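Nucleoporin NUP82 (Saccharomyces cerevisiae, PDB 3PBP) is a structural constituent of the yeast nuclear pore complex, whose N-terminal beta-propeller domain, present here, interacts with NUP116. Local coordinates at residues Asn86-Glu92 with Phe109-Ser115; Asn288-Leu294 with Val349-Lys355; Tyr297-Ala303 with Val315-Asp321. The protein carries 1 engineered substitution. Numbering follows the deposited sequence.

Contact 1: residues Asn86-Glu92 with Phe109-Ser115; sequences NEIFVME and FQIFHYS
Strands 87-92 and 110-115 run antiparallel, at 177°, with axes 4.5 Å apart. They are the third and fourth strands of a four-stranded antiparallel sheet, one blade of the beta-propeller; 110-115 is an outer strand within this chain. I88 faces Y114 and V90 faces F112 as hydrogen-bonded pairs; E87-S115, F89-H113 and M91-Q110 are non-hydrogen-bonded. Backbone bonds are I88 N to Y114 O (2.7 Å), Y114 N to I88 O (3.0 Å), V90 N to F112 O (3.0 Å) and E92 N to F109 O (3.0 Å). V90 O takes I111 N at 2.9 Å and F112 N weakly at 3.3 Å: a classic bulge, with I111 at -91/-33. F89 (m) and H113 (t) form an edge-to-face pair, centroids 4.5 Å apart, the H113 edge on the F89 face. Apolar contacts on the other face are I88 CD1-Y114 CD2 (4.1 Å) and V90 CB-F112 CB (4.0 Å). The chemistry implies a two-sided sheet: mainly apolar toward strand 141-146, with the Y114 hydroxyl bonded to E119 and K146, and mixed polar-aromatic opposite.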
loop_
_atom_site.group_PDB
_atom_site.type_symbol
_atom_site.label_atom_id
_atom_site.label_comp_id
_atom_site.label_asym_id
_atom_site.label_seq_id
_atom_site.Cartn_x
_atom_site.Cartn_y
_atom_site.Cartn_z
ATOM N N ASN A 86 -3.351 -19.135 4.640
ATOM C CA ASN A 86 -4.670 -19.428 5.137
ATOM C C ASN A 86 -5.034 -18.881 6.501
ATOM O O ASN A 86 -6.179 -18.504 6.728
ATOM C CB ASN A 86 -4.863 -20.950 5.106
ATOM C CG ASN A 86 -6.219 -21.383 5.649
ATOM O OD1 ASN A 86 -6.422 -21.453 6.870
ATOM N ND2 ASN A 86 -7.158 -21.661 4.744
ATOM N N GLU A 87 -4.075 -18.840 7.416
ATOM C CA GLU A 87 -4.384 -18.352 8.748
ATOM C C GLU A 87 -3.334 -17.420 9.354
ATOM O O GLU A 87 -2.200 -17.339 8.876
ATOM C CB GLU A 87 -4.638 -19.547 9.669
ATOM C CG GLU A 87 -3.449 -20.485 9.826
ATOM C CD GLU A 87 -3.829 -21.782 10.536
ATOM O OE1 GLU A 87 -4.776 -21.748 11.363
ATOM O OE2 GLU A 87 -3.178 -22.827 10.275
ATOM N N ILE A 88 -3.741 -16.726 10.415
ATOM C CA ILE A 88 -2.890 -15.777 11.126
ATOM C C ILE A 88 -2.938 -16.011 12.644
ATOM O O ILE A 88 -4.019 -16.172 13.226
ATOM C CB ILE A 88 -3.365 -14.309 10.876
ATOM C CG1 ILE A 88 -3.334 -13.980 9.382
ATOM C CG2 ILE A 88 -2.490 -13.330 11.661
ATOM C CD1 ILE A 88 -3.967 -12.628 9.030
ATOM N N PHE A 89 -1.768 -16.025 13.278
ATOM C CA PHE A 89 -1.694 -16.176 14.728
ATOM C C PHE A 89 -0.951 -14.976 15.301
ATOM O O PHE A 89 -0.007 -14.479 14.690
ATOM C CB PHE A 89 -0.901 -17.415 15.147
ATOM C CG PHE A 89 -1.565 -18.711 14.823
ATOM C CD1 PHE A 89 -1.439 -19.281 13.548
ATOM C CD2 PHE A 89 -2.287 -19.392 15.797
ATOM C CE1 PHE A 89 -2.021 -20.513 13.249
ATOM C CE2 PHE A 89 -2.871 -20.620 15.508
ATOM C CZ PHE A 89 -2.736 -21.183 14.230
ATOM N N VAL A 90 -1.367 -14.511 16.473
ATOM C CA VAL A 90 -0.667 -13.416 17.113
ATOM C C VAL A 90 -0.374 -13.829 18.554
ATOM O O VAL A 90 -1.289 -14.093 19.343
ATOM C CB VAL A 90 -1.475 -12.118 17.078
ATOM C CG1 VAL A 90 -0.764 -11.042 17.888
ATOM C CG2 VAL A 90 -1.626 -11.658 15.643
HETATM N N MSE A 91 0.916 -13.905 18.877
HETATM C CA MSE A 91 1.359 -14.296 20.203
HETATM C C MSE A 91 2.111 -13.200 20.925
HETATM O O MSE A 91 2.835 -12.415 20.316
HETATM C CB MSE A 91 2.238 -15.526 20.106
HETATM C CG MSE A 91 1.467 -16.756 19.744
HETATM SE SE MSE A 91 2.603 -18.282 19.416
HETATM C CE MSE A 91 1.464 -19.258 18.186
ATOM N N GLU A 92 1.945 -13.178 22.240
ATOM C CA GLU A 92 2.585 -12.192 23.086
ATOM C C GLU A 92 3.869 -12.759 23.670
ATOM O O GLU A 92 3.836 -13.789 24.337
ATOM C CB GLU A 92 1.621 -11.810 24.208
ATOM C CG GLU A 92 2.078 -10.677 25.096
ATOM C CD GLU A 92 1.007 -10.253 26.088
ATOM O OE1 GLU A 92 0.730 -11.013 27.042
ATOM O OE2 GLU A 92 0.430 -9.157 25.909
ATOM N N PHE A 109 -1.111 -16.179 26.334
ATOM C CA PHE A 109 -0.225 -15.598 25.343
ATOM C C PHE A 109 -0.688 -15.779 23.908
ATOM O O PHE A 109 -0.043 -15.296 22.979
ATOM C CB PHE A 109 1.181 -16.151 25.532
ATOM C CG PHE A 109 1.773 -15.811 26.871
ATOM C CD1 PHE A 109 1.788 -14.492 27.319
ATOM C CD2 PHE A 109 2.290 -16.806 27.695
ATOM C CE1 PHE A 109 2.302 -14.169 28.557
ATOM C CE2 PHE A 109 2.807 -16.490 28.940
ATOM C CZ PHE A 109 2.813 -15.165 29.370
ATOM N N GLN A 110 -1.803 -16.476 23.725
ATOM C CA GLN A 110 -2.355 -16.660 22.397
ATOM C C GLN A 110 -3.375 -15.545 22.355
ATOM O O GLN A 110 -4.454 -15.640 22.937
ATOM C CB GLN A 110 -3.023 -18.031 22.259
ATOM C CG GLN A 110 -2.072 -19.208 22.368
ATOM C CD GLN A 110 -0.890 -19.127 21.395
ATOM O OE1 GLN A 110 -1.069 -19.041 20.169
ATOM N NE2 GLN A 110 0.329 -19.164 21.943
ATOM N N ILE A 111 -3.024 -14.477 21.660
ATOM C CA ILE A 111 -3.874 -13.309 21.606
ATOM C C ILE A 111 -4.913 -13.190 20.496
ATOM O O ILE A 111 -5.997 -12.620 20.719
ATOM C CB ILE A 111 -2.988 -12.066 21.614
ATOM C CG1 ILE A 111 -2.170 -12.074 22.903
ATOM C CG2 ILE A 111 -3.819 -10.808 21.490
ATOM C CD1 ILE A 111 -1.245 -10.895 23.043
ATOM N N PHE A 112 -4.617 -13.724 19.312
ATOM C CA PHE A 112 -5.563 -13.600 18.202
ATOM C C PHE A 112 -5.361 -14.666 17.141
ATOM O O PHE A 112 -4.229 -15.108 16.896
ATOM C CB PHE A 112 -5.399 -12.213 17.570
ATOM C CG PHE A 112 -6.168 -12.016 16.290
ATOM C CD1 PHE A 112 -7.475 -11.535 16.312
ATOM C CD2 PHE A 112 -5.565 -12.270 15.059
ATOM C CE1 PHE A 112 -8.171 -11.304 15.141
ATOM C CE2 PHE A 112 -6.252 -12.045 13.879
ATOM C CZ PHE A 112 -7.566 -11.558 13.921
ATOM N N HIS A 113 -6.461 -15.074 16.512
ATOM C CA HIS A 113 -6.380 -16.068 15.454
ATOM C C HIS A 113 -7.373 -15.749 14.354
ATOM O O HIS A 113 -8.443 -15.193 14.609
ATOM C CB HIS A 113 -6.662 -17.470 15.975
ATOM C CG HIS A 113 -6.649 -18.510 14.900
ATOM N ND1 HIS A 113 -5.488 -19.111 14.457
ATOM C CD2 HIS A 113 -7.650 -19.015 14.137
ATOM C CE1 HIS A 113 -5.776 -19.940 13.468
ATOM N NE2 HIS A 113 -7.080 -19.900 13.254
ATOM N N TYR A 114 -7.016 -16.104 13.125
ATOM C CA TYR A 114 -7.891 -15.851 11.987
ATOM C C TYR A 114 -7.577 -16.802 10.838
ATOM O O TYR A 114 -6.401 -17.085 10.549
ATOM C CB TYR A 114 -7.724 -14.416 11.495
ATOM C CG TYR A 114 -8.442 -14.142 10.198
ATOM C CD1 TYR A 114 -9.803 -13.850 10.178
ATOM C CD2 TYR A 114 -7.766 -14.229 8.981
ATOM C CE1 TYR A 114 -10.474 -13.655 8.976
ATOM C CE2 TYR A 114 -8.429 -14.043 7.771
ATOM C CZ TYR A 114 -9.781 -13.757 7.774
ATOM O OH TYR A 114 -10.425 -13.592 6.566
ATOM N N SER A 115 -8.641 -17.298 10.200
ATOM C CA SER A 115 -8.535 -18.194 9.050
ATOM C C SER A 115 -9.483 -17.648 8.001
ATOM O O SER A 115 -10.539 -17.107 8.328
ATOM C CB SER A 115 -8.937 -19.628 9.420
ATOM O OG SER A 115 -8.777 -20.516 8.317
#

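Contact 2: residues Asn288-Leu294 with Val349-Lys355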
loop_
_atom_site.group_PDB
_atom_site.type_symbol
_atom_site.label_atom_id
_atom_site.label_comp_id
_atom_site.label_asym_id
_atom_site.label_seq_id
_atom_site.Cartn_x
_atom_site.Cartn_y
_atom_site.Cartn_z
ATOM N N ASN A 288 8.512 11.401 -11.118
ATOM C CA ASN A 288 9.253 12.269 -12.017
ATOM C C ASN A 288 10.709 12.504 -11.622
ATOM O O ASN A 288 11.000 12.918 -10.501
ATOM C CB ASN A 288 8.532 13.608 -12.077
ATOM C CG ASN A 288 8.949 14.446 -13.256
ATOM O OD1 ASN A 288 9.974 14.199 -13.882
ATOM N ND2 ASN A 288 8.158 15.457 -13.559
ATOM N N PRO A 289 11.655 12.256 -12.543
ATOM C CA PRO A 289 11.484 11.773 -13.917
ATOM C C PRO A 289 11.651 10.255 -14.001
ATOM O O PRO A 289 12.688 9.725 -13.613
ATOM C CB PRO A 289 12.585 12.509 -14.660
ATOM C CG PRO A 289 13.713 12.478 -13.649
ATOM C CD PRO A 289 13.009 12.823 -12.351
ATOM N N PHE A 290 10.647 9.559 -14.519
ATOM C CA PHE A 290 10.719 8.108 -14.631
ATOM C C PHE A 290 11.704 7.616 -15.690
ATOM O O PHE A 290 11.619 8.007 -16.853
ATOM C CB PHE A 290 9.347 7.526 -14.940
ATOM C CG PHE A 290 9.304 6.039 -14.826
ATOM C CD1 PHE A 290 9.501 5.423 -13.589
ATOM C CD2 PHE A 290 9.122 5.247 -15.948
ATOM C CE1 PHE A 290 9.523 4.031 -13.471
ATOM C CE2 PHE A 290 9.140 3.854 -15.842
ATOM C CZ PHE A 290 9.343 3.244 -14.596
ATOM N N PRO A 291 12.644 6.733 -15.299
ATOM C CA PRO A 291 13.673 6.155 -16.179
ATOM C C PRO A 291 13.053 5.381 -17.333
ATOM O O PRO A 291 12.260 4.463 -17.111
ATOM C CB PRO A 291 14.451 5.224 -15.246
ATOM C CG PRO A 291 14.251 5.835 -13.894
ATOM C CD PRO A 291 12.793 6.213 -13.929
ATOM N N GLY A 292 13.423 5.737 -18.556
ATOM C CA GLY A 292 12.872 5.057 -19.713
ATOM C C GLY A 292 13.048 3.545 -19.762
ATOM O O GLY A 292 12.123 2.834 -20.140
ATOM N N GLU A 293 14.221 3.051 -19.378
ATOM C CA GLU A 293 14.484 1.616 -19.425
ATOM C C GLU A 293 13.428 0.813 -18.706
ATOM O O GLU A 293 12.924 -0.186 -19.219
ATOM C CB GLU A 293 15.825 1.262 -18.775
ATOM C CG GLU A 293 17.042 2.022 -19.256
ATOM C CD GLU A 293 18.344 1.354 -18.799
ATOM O OE1 GLU A 293 18.500 1.098 -17.582
ATOM O OE2 GLU A 293 19.214 1.080 -19.658
ATOM N N LEU A 294 13.113 1.262 -17.497
ATOM C CA LEU A 294 12.160 0.586 -16.621
ATOM C C LEU A 294 10.762 0.314 -17.171
ATOM O O LEU A 294 10.014 -0.479 -16.595
ATOM C CB LEU A 294 12.084 1.344 -15.288
ATOM C CG LEU A 294 13.454 1.394 -14.593
ATOM C CD1 LEU A 294 13.432 2.392 -13.447
ATOM C CD2 LEU A 294 13.838 0.005 -14.103
ATOM N N VAL A 349 9.533 12.335 -6.638
ATOM C CA VAL A 349 10.618 12.772 -7.486
ATOM C C VAL A 349 11.776 11.790 -7.387
ATOM O O VAL A 349 12.089 11.323 -6.301
ATOM C CB VAL A 349 11.070 14.181 -7.045
ATOM C CG1 VAL A 349 12.317 14.588 -7.775
ATOM C CG2 VAL A 349 9.962 15.176 -7.323
ATOM N N LEU A 350 12.406 11.478 -8.517
ATOM C CA LEU A 350 13.543 10.553 -8.538
ATOM C C LEU A 350 14.815 11.258 -8.115
ATOM O O LEU A 350 15.167 12.277 -8.695
ATOM C CB LEU A 350 13.769 9.984 -9.941
ATOM C CG LEU A 350 14.940 9.000 -10.055
ATOM C CD1 LEU A 350 14.427 7.577 -9.894
ATOM C CD2 LEU A 350 15.607 9.142 -11.394
ATOM N N ILE A 351 15.501 10.717 -7.113
ATOM C CA ILE A 351 16.754 11.297 -6.633
ATOM C C ILE A 351 17.943 10.524 -7.184
ATOM O O ILE A 351 18.966 11.104 -7.523
ATOM C CB ILE A 351 16.832 11.277 -5.099
ATOM C CG1 ILE A 351 15.848 12.294 -4.513
ATOM C CG2 ILE A 351 18.236 11.599 -4.652
ATOM C CD1 ILE A 351 15.804 12.308 -2.996
ATOM N N GLU A 352 17.801 9.207 -7.270
ATOM C CA GLU A 352 18.861 8.356 -7.787
ATOM C C GLU A 352 18.366 6.963 -8.203
ATOM O O GLU A 352 17.315 6.488 -7.761
ATOM C CB GLU A 352 19.972 8.202 -6.737
ATOM C CG GLU A 352 20.738 6.883 -6.861
ATOM C CD GLU A 352 21.847 6.725 -5.852
ATOM O OE1 GLU A 352 21.590 6.965 -4.650
ATOM O OE2 GLU A 352 22.969 6.350 -6.268
ATOM N N ARG A 353 19.134 6.322 -9.075
ATOM C CA ARG A 353 18.831 4.976 -9.511
ATOM C C ARG A 353 20.076 4.108 -9.233
ATOM O O ARG A 353 21.211 4.520 -9.493
ATOM C CB ARG A 353 18.488 4.950 -10.993
ATOM C CG ARG A 353 18.026 3.582 -11.446
ATOM C CD ARG A 353 17.844 3.515 -12.925
ATOM N NE ARG A 353 17.410 2.183 -13.313
ATOM C CZ ARG A 353 17.322 1.774 -14.573
ATOM N NH1 ARG A 353 17.643 2.606 -15.558
ATOM N NH2 ARG A 353 16.912 0.542 -14.849
ATOM N N VAL A 354 19.855 2.916 -8.685
ATOM C CA VAL A 354 20.946 2.009 -8.361
ATOM C C VAL A 354 20.744 0.676 -9.067
ATOM O O VAL A 354 19.778 -0.038 -8.786
ATOM C CB VAL A 354 21.019 1.763 -6.833
ATOM C CG1 VAL A 354 22.123 0.772 -6.507
ATOM C CG2 VAL A 354 21.252 3.078 -6.107
ATOM N N LYS A 355 21.641 0.348 -9.997
ATOM C CA LYS A 355 21.553 -0.925 -10.712
ATOM C C LYS A 355 22.487 -1.915 -10.030
ATOM O O LYS A 355 23.705 -1.731 -10.028
ATOM C CB LYS A 355 21.960 -0.764 -12.177
ATOM C CG LYS A 355 21.129 0.240 -12.953
ATOM C CD LYS A 355 21.560 0.308 -14.415
ATOM C CE LYS A 355 20.834 1.431 -15.147
ATOM N NZ LYS A 355 21.262 1.563 -16.566
#
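R353 extends its all-trans side chain along the 293-294 3-10 segment and lays one guanidinium face against L294; R353 NH2 is 3.2 Å from L294 CD2. E293 meets the edge of the same group. Its OE1 forms a salt bridge to R353 NH1 at 2.7 Å and another to K355 NZ at 3.0 Å, so one carboxylate oxygen serves two cations. R353 and K355 are two residues apart on one strand, which sends both side chains toward E293. The guanidinium also has a salt bridge to D321, so R353 is held by two acids.

At the other end the link is backbone and apolar. N288 pairs with V349 in parallel, and L350 N donates to N288 O at 2.8 Å. A cis peptide precedes P289, and the chain then leaves the sheet. L350 packs against P289 and P291: its CB is 3.8 Å from P289 CD, and its CD2 is 4.4 Å from P291 CG.

A short parallel edge strand, 286-288, and the loop after it thus pack on strand 347-355 of a propeller sheet, with the E293-R353-K355 salt-bridge network at the far end. Strand 323-329 flanks strand 347-355 on its other side. I351 packs on helix 387-399, while N288 touches both NUP159 and NUP116 chains.

Contact 3: residues Tyr297-Ala303 with Val315-Asp321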
loop_
_atom_site.group_PDB
_atom_site.type_symbol
_atom_site.label_atom_id
_atom_site.label_comp_id
_atom_site.label_asym_id
_atom_site.label_seq_id
_atom_site.Cartn_x
_atom_site.Cartn_y
_atom_site.Cartn_z
ATOM N N TYR A 297 10.276 -3.238 -17.601
ATOM C CA TYR A 297 10.339 -4.127 -16.450
ATOM C C TYR A 297 9.177 -3.927 -15.487
ATOM O O TYR A 297 8.271 -3.118 -15.734
ATOM C CB TYR A 297 11.664 -3.949 -15.715
ATOM C CG TYR A 297 12.863 -4.240 -16.593
ATOM C CD1 TYR A 297 13.420 -3.249 -17.407
ATOM C CD2 TYR A 297 13.416 -5.528 -16.648
ATOM C CE1 TYR A 297 14.493 -3.530 -18.252
ATOM C CE2 TYR A 297 14.487 -5.818 -17.491
ATOM C CZ TYR A 297 15.020 -4.817 -18.290
ATOM O OH TYR A 297 16.072 -5.101 -19.135
ATOM N N THR A 298 9.197 -4.679 -14.393
ATOM C CA THR A 298 8.137 -4.585 -13.405
ATOM C C THR A 298 8.670 -4.307 -12.008
ATOM O O THR A 298 9.724 -4.818 -11.615
ATOM C CB THR A 298 7.307 -5.881 -13.355
ATOM O OG1 THR A 298 6.899 -6.244 -14.682
ATOM C CG2 THR A 298 6.064 -5.683 -12.485
ATOM N N ALA A 299 7.922 -3.486 -11.270
ATOM C CA ALA A 299 8.270 -3.126 -9.902
ATOM C C ALA A 299 8.078 -4.356 -9.000
ATOM O O ALA A 299 7.075 -5.073 -9.108
ATOM C CB ALA A 299 7.393 -1.968 -9.442
ATOM N N THR A 300 9.040 -4.596 -8.114
ATOM C CA THR A 300 8.984 -5.765 -7.234
ATOM C C THR A 300 8.635 -5.493 -5.771
ATOM O O THR A 300 7.708 -6.103 -5.221
ATOM C CB THR A 300 10.318 -6.520 -7.239
ATOM O OG1 THR A 300 10.772 -6.680 -8.581
ATOM C CG2 THR A 300 10.138 -7.894 -6.628
ATOM N N ASN A 301 9.399 -4.599 -5.142
ATOM C CA ASN A 301 9.182 -4.260 -3.743
ATOM C C ASN A 301 9.223 -2.774 -3.484
ATOM O O ASN A 301 9.683 -1.990 -4.305
ATOM C CB ASN A 301 10.236 -4.919 -2.857
ATOM C CG ASN A 301 10.397 -6.392 -3.144
ATOM O OD1 ASN A 301 11.084 -6.773 -4.093
ATOM N ND2 ASN A 301 9.755 -7.233 -2.336
ATOM N N ILE A 302 8.725 -2.395 -2.320
ATOM C CA ILE A 302 8.748 -1.005 -1.922
ATOM C C ILE A 302 9.163 -0.952 -0.447
ATOM O O ILE A 302 8.767 -1.793 0.371
ATOM C CB ILE A 302 7.375 -0.328 -2.153
ATOM C CG1 ILE A 302 7.491 1.166 -1.851
ATOM C CG2 ILE A 302 6.292 -0.984 -1.299
ATOM C CD1 ILE A 302 6.226 1.962 -2.194
ATOM N N ALA A 303 9.996 0.021 -0.121
ATOM C CA ALA A 303 10.483 0.161 1.236
ATOM C C ALA A 303 10.537 1.622 1.589
ATOM O O ALA A 303 10.658 2.481 0.719
ATOM C CB ALA A 303 11.882 -0.444 1.360
ATOM N N VAL A 315 11.432 6.852 -0.423
ATOM C CA VAL A 315 10.684 5.683 -0.847
ATOM C C VAL A 315 11.562 4.907 -1.806
ATOM O O VAL A 315 12.089 5.482 -2.746
ATOM C CB VAL A 315 9.384 6.070 -1.568
ATOM C CG1 VAL A 315 8.637 4.815 -1.989
ATOM C CG2 VAL A 315 8.521 6.924 -0.654
ATOM N N CYS A 316 11.738 3.612 -1.565
ATOM C CA CYS A 316 12.567 2.805 -2.444
ATOM C C CYS A 316 11.747 1.734 -3.144
ATOM O O CYS A 316 10.942 1.048 -2.509
ATOM C CB CYS A 316 13.704 2.148 -1.659
ATOM S SG CYS A 316 14.794 1.093 -2.684
ATOM N N VAL A 317 11.955 1.599 -4.454
ATOM C CA VAL A 317 11.243 0.606 -5.255
ATOM C C VAL A 317 12.176 -0.307 -6.068
ATOM O O VAL A 317 13.135 0.159 -6.687
ATOM C CB VAL A 317 10.261 1.290 -6.215
ATOM C CG1 VAL A 317 9.431 0.248 -6.934
ATOM C CG2 VAL A 317 9.359 2.238 -5.441
ATOM N N SER A 318 11.882 -1.608 -6.044
ATOM C CA SER A 318 12.635 -2.635 -6.775
ATOM C C SER A 318 12.047 -2.864 -8.159
ATOM O O SER A 318 10.853 -2.628 -8.384
ATOM C CB SER A 318 12.566 -3.985 -6.061
ATOM O OG SER A 318 13.347 -3.992 -4.893
ATOM N N PHE A 319 12.883 -3.369 -9.068
ATOM C CA PHE A 319 12.458 -3.668 -10.436
ATOM C C PHE A 319 13.123 -4.932 -10.991
ATOM O O PHE A 319 14.222 -5.297 -10.566
ATOM C CB PHE A 319 12.764 -2.481 -11.343
ATOM C CG PHE A 319 11.713 -1.409 -11.312
ATOM C CD1 PHE A 319 10.546 -1.548 -12.051
ATOM C CD2 PHE A 319 11.900 -0.253 -10.553
ATOM C CE1 PHE A 319 9.575 -0.551 -12.040
ATOM C CE2 PHE A 319 10.935 0.750 -10.534
ATOM C CZ PHE A 319 9.767 0.600 -11.282
ATOM N N ASP A 320 12.436 -5.589 -11.931
ATOM C CA ASP A 320 12.919 -6.813 -12.582
ATOM C C ASP A 320 14.394 -6.763 -12.962
ATOM O O ASP A 320 15.113 -7.733 -12.790
ATOM C CB ASP A 320 12.155 -7.083 -13.880
ATOM C CG ASP A 320 10.821 -7.723 -13.661
ATOM O OD1 ASP A 320 10.764 -8.732 -12.928
ATOM O OD2 ASP A 320 9.828 -7.226 -14.248
ATOM N N ASP A 321 14.828 -5.634 -13.509
ATOM C CA ASP A 321 16.201 -5.475 -13.963
ATOM C C ASP A 321 17.239 -5.358 -12.856
ATOM O O ASP A 321 18.368 -4.922 -13.103
ATOM C CB ASP A 321 16.297 -4.251 -14.884
ATOM C CG ASP A 321 16.160 -2.935 -14.134
ATOM O OD1 ASP A 321 15.364 -2.878 -13.171
ATOM O OD2 ASP A 321 16.839 -1.954 -14.516
#
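The side chains of this beta hairpin divide between the two faces of its sheet. A299, I302, V317 and F319 share one apolar face. F319 (m) sets its ring face against A299, whose CB is 4.1 Å from the ring centroid. A299 CB also meets V317 CG1 at 3.9 Å. I302 is extended (t, t), which brings its CD1 to 3.7 Å from V315 CG1. A303 and C316 lie on the opposite face, with A303 CB 4.4 Å from C316 CB.

The register shifts by one at a bulge around T300, whose psi of -54° departs from the extended form. T300 N donates to S318 O at 2.7 Å, and S318 N donates to N301 O at 2.8 Å. Beyond it, A303 and C316 exchange two bonds: A303 N to C316 O and C316 N to A303 O, each 2.8 Å.

Past the strand ends, Y297 (m) turns its ring face to D321, with D321 CB 3.5 Å from the ring centroid. D320 N donates to T298 O at 2.8 Å, and D320 OD2 takes a weak bond from T298 N at 2.6 Å. T298 OG1 bonds to R114 of the NUP116 chain.

Strand 299-306 is outermost in its sheet, and strand 323-329 follows strand 313-319. I302 and V317 pack on L197 of strand 194-198. C316 and S318 touch L363 of strand 362-364.

In the fold
Contact 1 comes first along the chain and lies in the four-stranded sheet that begins at strand 70-73. Contacts 2 and 3 belong to a later sheet, and contact 3 is nested inside the loop that contact 2 closes. Contacts 1 and 2 lie on opposite sides of the chain's centre, their centres about 40 Å apart. Contacts 2 and 3 are about 11 Å apart between centres and touch: R353 NH2 meets D321 OD2 at 2.5 Å in a salt bridge, and L294 and F290 pack on F319. Of these three contacts, only those in the later sheet touch partner chains: contacts 2 and 3 reach NUP116, and contact 2 also reaches NUP159.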